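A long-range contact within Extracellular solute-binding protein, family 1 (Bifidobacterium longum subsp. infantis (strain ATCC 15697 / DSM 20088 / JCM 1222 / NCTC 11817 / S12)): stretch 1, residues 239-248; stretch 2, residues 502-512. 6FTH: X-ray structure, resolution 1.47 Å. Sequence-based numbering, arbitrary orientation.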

# COMPACT_ATOMS: atom_id res chain seq x y z
N ASN A 239 -13.46 16.59 8.89
CA ASN A 239 -13.74 18.03 8.96
C ASN A 239 -12.49 18.83 9.31
O ASN A 239 -12.57 19.86 9.98
N GLY A 240 -11.31 18.37 8.86
CA GLY A 240 -10.06 19.07 9.10
C GLY A 240 -9.48 18.89 10.49
O GLY A 240 -8.50 19.58 10.84
N VAL A 241 -10.04 17.98 11.28
CA VAL A 241 -9.63 17.72 12.66
C VAL A 241 -9.04 16.32 12.70
O VAL A 241 -9.71 15.34 12.32
N VAL A 242 -7.80 16.21 13.18
CA VAL A 242 -7.13 14.92 13.32
C VAL A 242 -7.47 14.32 14.67
O VAL A 242 -7.45 15.01 15.70
N LYS A 243 -7.76 13.02 14.67
CA LYS A 243 -8.04 12.26 15.87
C LYS A 243 -7.36 10.90 15.77
O LYS A 243 -6.90 10.49 14.71
N SER A 244 -7.30 10.20 16.90
CA SER A 244 -6.94 8.79 16.89
C SER A 244 -8.18 7.93 17.00
O SER A 244 -9.03 8.16 17.85
N PHE A 245 -8.28 6.92 16.14
CA PHE A 245 -9.39 6.00 16.30
C PHE A 245 -9.14 4.96 17.37
O PHE A 245 -10.07 4.23 17.72
N LEU A 246 -7.93 4.90 17.93
CA LEU A 246 -7.59 3.84 18.88
C LEU A 246 -8.42 3.92 20.14
O LEU A 246 -8.57 2.91 20.83
N THR A 247 -8.96 5.10 20.48
CA THR A 247 -9.79 5.31 21.66
C THR A 247 -11.21 5.72 21.29
O THR A 247 -11.94 6.26 22.14
N SER A 248 -11.62 5.47 20.06
CA SER A 248 -12.93 5.90 19.59
C SER A 248 -14.00 4.85 19.88
O SER A 248 -13.73 3.65 19.88
N GLY A 502 1.52 8.63 25.51
CA GLY A 502 1.72 9.75 24.61
C GLY A 502 0.75 9.84 23.45
O GLY A 502 1.01 10.61 22.53
N LEU A 503 -0.35 9.07 23.47
CA LEU A 503 -1.28 9.12 22.33
C LEU A 503 -1.71 10.54 22.01
O LEU A 503 -1.76 10.92 20.83
N GLN A 504 -2.05 11.33 23.03
CA GLN A 504 -2.58 12.67 22.76
C GLN A 504 -1.50 13.61 22.25
O GLN A 504 -1.81 14.54 21.48
N GLU A 505 -0.24 13.39 22.63
CA GLU A 505 0.86 14.11 22.01
C GLU A 505 0.94 13.77 20.53
O GLU A 505 1.13 14.65 19.67
N ASN A 506 0.79 12.49 20.20
CA ASN A 506 0.84 12.07 18.81
C ASN A 506 -0.31 12.69 18.01
O ASN A 506 -0.11 13.12 16.87
N VAL A 507 -1.52 12.73 18.58
CA VAL A 507 -2.63 13.38 17.89
C VAL A 507 -2.29 14.83 17.57
O VAL A 507 -2.50 15.30 16.44
N LYS A 508 -1.76 15.55 18.55
CA LYS A 508 -1.45 16.96 18.34
C LYS A 508 -0.34 17.14 17.30
O LYS A 508 -0.39 18.09 16.50
N ILE A 509 0.68 16.26 17.30
CA ILE A 509 1.73 16.31 16.29
C ILE A 509 1.15 16.11 14.89
O ILE A 509 1.45 16.88 13.97
N TRP A 510 0.27 15.12 14.73
CA TRP A 510 -0.32 14.89 13.41
C TRP A 510 -1.22 16.06 13.02
O TRP A 510 -1.23 16.46 11.85
N GLN A 511 -1.97 16.62 13.97
CA GLN A 511 -2.78 17.79 13.62
C GLN A 511 -1.91 18.93 13.12
O GLN A 511 -2.26 19.62 12.16
N LYS A 512 -0.78 19.17 13.79
CA LYS A 512 0.10 20.26 13.40
C LYS A 512 0.60 20.09 11.98
O LYS A 512 0.54 21.02 11.18

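A short strand, Val-241 to Ser-244, lies along a helix that begins at Leu-503, the two running nearly antiparallel at 152° with their axes 7.6 Å apart at closest approach. Walking up the strand therefore means walking back down the helix, from Gln-511 to Leu-503.

Asn-239 stays out of reach of the helix, so the contact opens with Gly-240, which has no side chain and contributes its carbonyl. Gly-240 O accepts a hydrogen bond of 3.1 Å from Gln-511 NE2. The positive phi of this residue, 78°, is one that glycine adopts easily. Gln-511 leaves its helix sideways, but with chi1 t and chi2 p its amide end comes nearer the strand, where one group can both donate and accept. While NE2 serves Gly-240, Gln-511 OE1 takes a 2.8 Å hydrogen bond from Val-242 N. Both bonds are close to straight, at 167° and 166°, and a glutamine amide is well suited to satisfy a backbone carbonyl and a backbone NH in this way.

Val-241 points away, as alternation along a strand leads one to expect, and merely grazes the same amide: its CA lies 3.5 Å from Gln-511 OE1.

Val-242 turns toward the helix and is buried. Its chi1 is t, and its CG1 packs 3.8 Å from Trp-510 CB. The tryptophan, chi1 m, starts toward the strand but its end leads away, so it is the base of the side chain that meets the valine. A compact, beta-branched residue fits here, being both apolar and at home in a strand. Water 1 then ties the polar backbone to the glutamine, donating to Val-242 O at 2.8 Å and to Gln-511 OE1 at 2.7 Å.

Lys-243 points away again, its chain in the extended m, t, t, t conformation and exposed, as suits a charged amine. Beneath it, Val-507 (chi1 t) points toward the strand, its CG1 4.2 Å from Lys-243 CA and 3.6 Å from Val-242 O.

Ser-244 faces inward with chi1 t. Its CB rests 3.8 Å from Val-507 CG2, and its OG lies 3.6 Å from Leu-503 CD1. A small side chain can lie close to these apolar groups while keeping its hydroxyl occupied: Ser-244 OG accepts a 3.1 Å hydrogen bond from Leu-246 N.

Phe-245 points away and makes no contact, but the chain beyond it brings two more side chains toward the first turn of the helix. Leu-503, chi1 t and chi2 p, receives both. Leu-246 (m, t) places CD1 4.2 Å from Leu-503 CD1, an apolar pairing in a buried site, and Thr-247 (chi1 p) sets CG2 3.6 Å from Leu-503 CD2. Threonine serves two needs, for its OG1 is 2.8 Å from water 2, which in turn accepts from Gln-504 NE2 at 2.8 Å. Ser-248 lies beyond reach of the helix.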

# COMPACT_ATOMS: atom_id res chain seq x y z
CB ASN A 239 -14.82 18.34 9.99
CG ASN A 239 -16.01 17.45 9.86
OD1 ASN A 239 -16.35 16.70 10.80
ND2 ASN A 239 -16.65 17.50 8.73
CB VAL A 241 -10.80 17.85 13.63
CG1 VAL A 241 -10.36 17.63 15.07
CG2 VAL A 241 -11.50 19.22 13.47
CB VAL A 242 -5.61 15.11 13.16
CG1 VAL A 242 -4.90 13.81 13.54
CG2 VAL A 242 -5.27 15.51 11.72
CB LYS A 243 -9.55 12.13 16.10
CG LYS A 243 -10.23 13.49 16.21
CD LYS A 243 -11.71 13.37 16.30
CE LYS A 243 -12.34 14.73 16.53
NZ LYS A 243 -13.82 14.60 16.73
CB SER A 244 -5.99 8.43 18.03
OG SER A 244 -5.70 7.02 18.02
CB PHE A 245 -9.81 5.35 14.97
CG PHE A 245 -8.74 4.55 14.25
CD1 PHE A 245 -8.33 3.30 14.70
CD2 PHE A 245 -8.24 5.02 13.05
CE1 PHE A 245 -7.39 2.57 14.01
CE2 PHE A 245 -7.27 4.29 12.34
CZ PHE A 245 -6.87 3.05 12.81
CB LEU A 246 -6.11 3.93 19.24
CG LEU A 246 -5.13 3.69 18.10
CD1 LEU A 246 -3.70 3.89 18.59
CD2 LEU A 246 -5.28 2.29 17.51
CB THR A 247 -9.15 6.35 22.59
OG1 THR A 247 -8.99 7.58 21.88
CG2 THR A 247 -7.80 5.88 23.08
CB SER A 248 -12.90 6.17 18.08
OG SER A 248 -12.70 4.98 17.35
CB LEU A 503 -2.49 8.23 22.58
CG LEU A 503 -3.51 8.19 21.44
CD1 LEU A 503 -2.85 7.65 20.21
CD2 LEU A 503 -4.70 7.32 21.80
CB GLN A 504 -3.28 13.25 23.98
CG GLN A 504 -4.43 12.45 24.47
CD GLN A 504 -5.39 12.14 23.37
OE1 GLN A 504 -5.74 13.01 22.57
NE2 GLN A 504 -5.79 10.88 23.28
CB GLU A 505 2.18 13.75 22.71
CG GLU A 505 3.41 14.42 22.09
CD GLU A 505 4.72 14.07 22.81
OE1 GLU A 505 4.83 12.94 23.35
OE2 GLU A 505 5.63 14.94 22.81
CB ASN A 506 0.79 10.54 18.72
CG ASN A 506 2.11 9.87 19.03
OD1 ASN A 506 3.01 10.48 19.59
ND2 ASN A 506 2.25 8.62 18.60
CB VAL A 507 -3.92 13.27 18.72
CG1 VAL A 507 -4.99 14.12 18.10
CG2 VAL A 507 -4.37 11.82 18.83
CB LYS A 508 -1.10 17.58 19.69
CG LYS A 508 -0.83 19.08 19.66
CD LYS A 508 -1.08 19.78 21.04
CE LYS A 508 -0.32 19.11 22.12
NZ LYS A 508 -0.39 19.92 23.36
CB ILE A 509 2.82 15.27 16.60
CG1 ILE A 509 3.63 15.74 17.81
CG2 ILE A 509 3.71 15.03 15.39
CD1 ILE A 509 4.61 14.68 18.36
CB TRP A 510 -1.08 13.56 13.36
CG TRP A 510 -0.18 12.41 13.06
CD1 TRP A 510 0.14 11.38 13.89
CD2 TRP A 510 0.51 12.17 11.82
NE1 TRP A 510 0.99 10.51 13.24
CE2 TRP A 510 1.24 10.99 11.98
CE3 TRP A 510 0.59 12.86 10.61
CZ2 TRP A 510 2.04 10.45 10.97
CZ3 TRP A 510 1.40 12.32 9.59
CH2 TRP A 510 2.11 11.13 9.79
CB GLN A 511 -3.60 18.26 14.82
CG GLN A 511 -4.46 19.49 14.52
CD GLN A 511 -5.75 19.14 13.78
OE1 GLN A 511 -6.63 18.48 14.34
NE2 GLN A 511 -5.88 19.62 12.55
CB LYS A 512 1.28 20.34 14.37
CG LYS A 512 2.27 21.44 14.02
CD LYS A 512 3.39 21.53 15.01
CE LYS A 512 4.32 20.37 14.89
NZ LYS A 512 5.52 20.46 15.79
O HOH W 1 -6.81 17.47 16.85
O HOH W 2 -7.35 9.74 21.20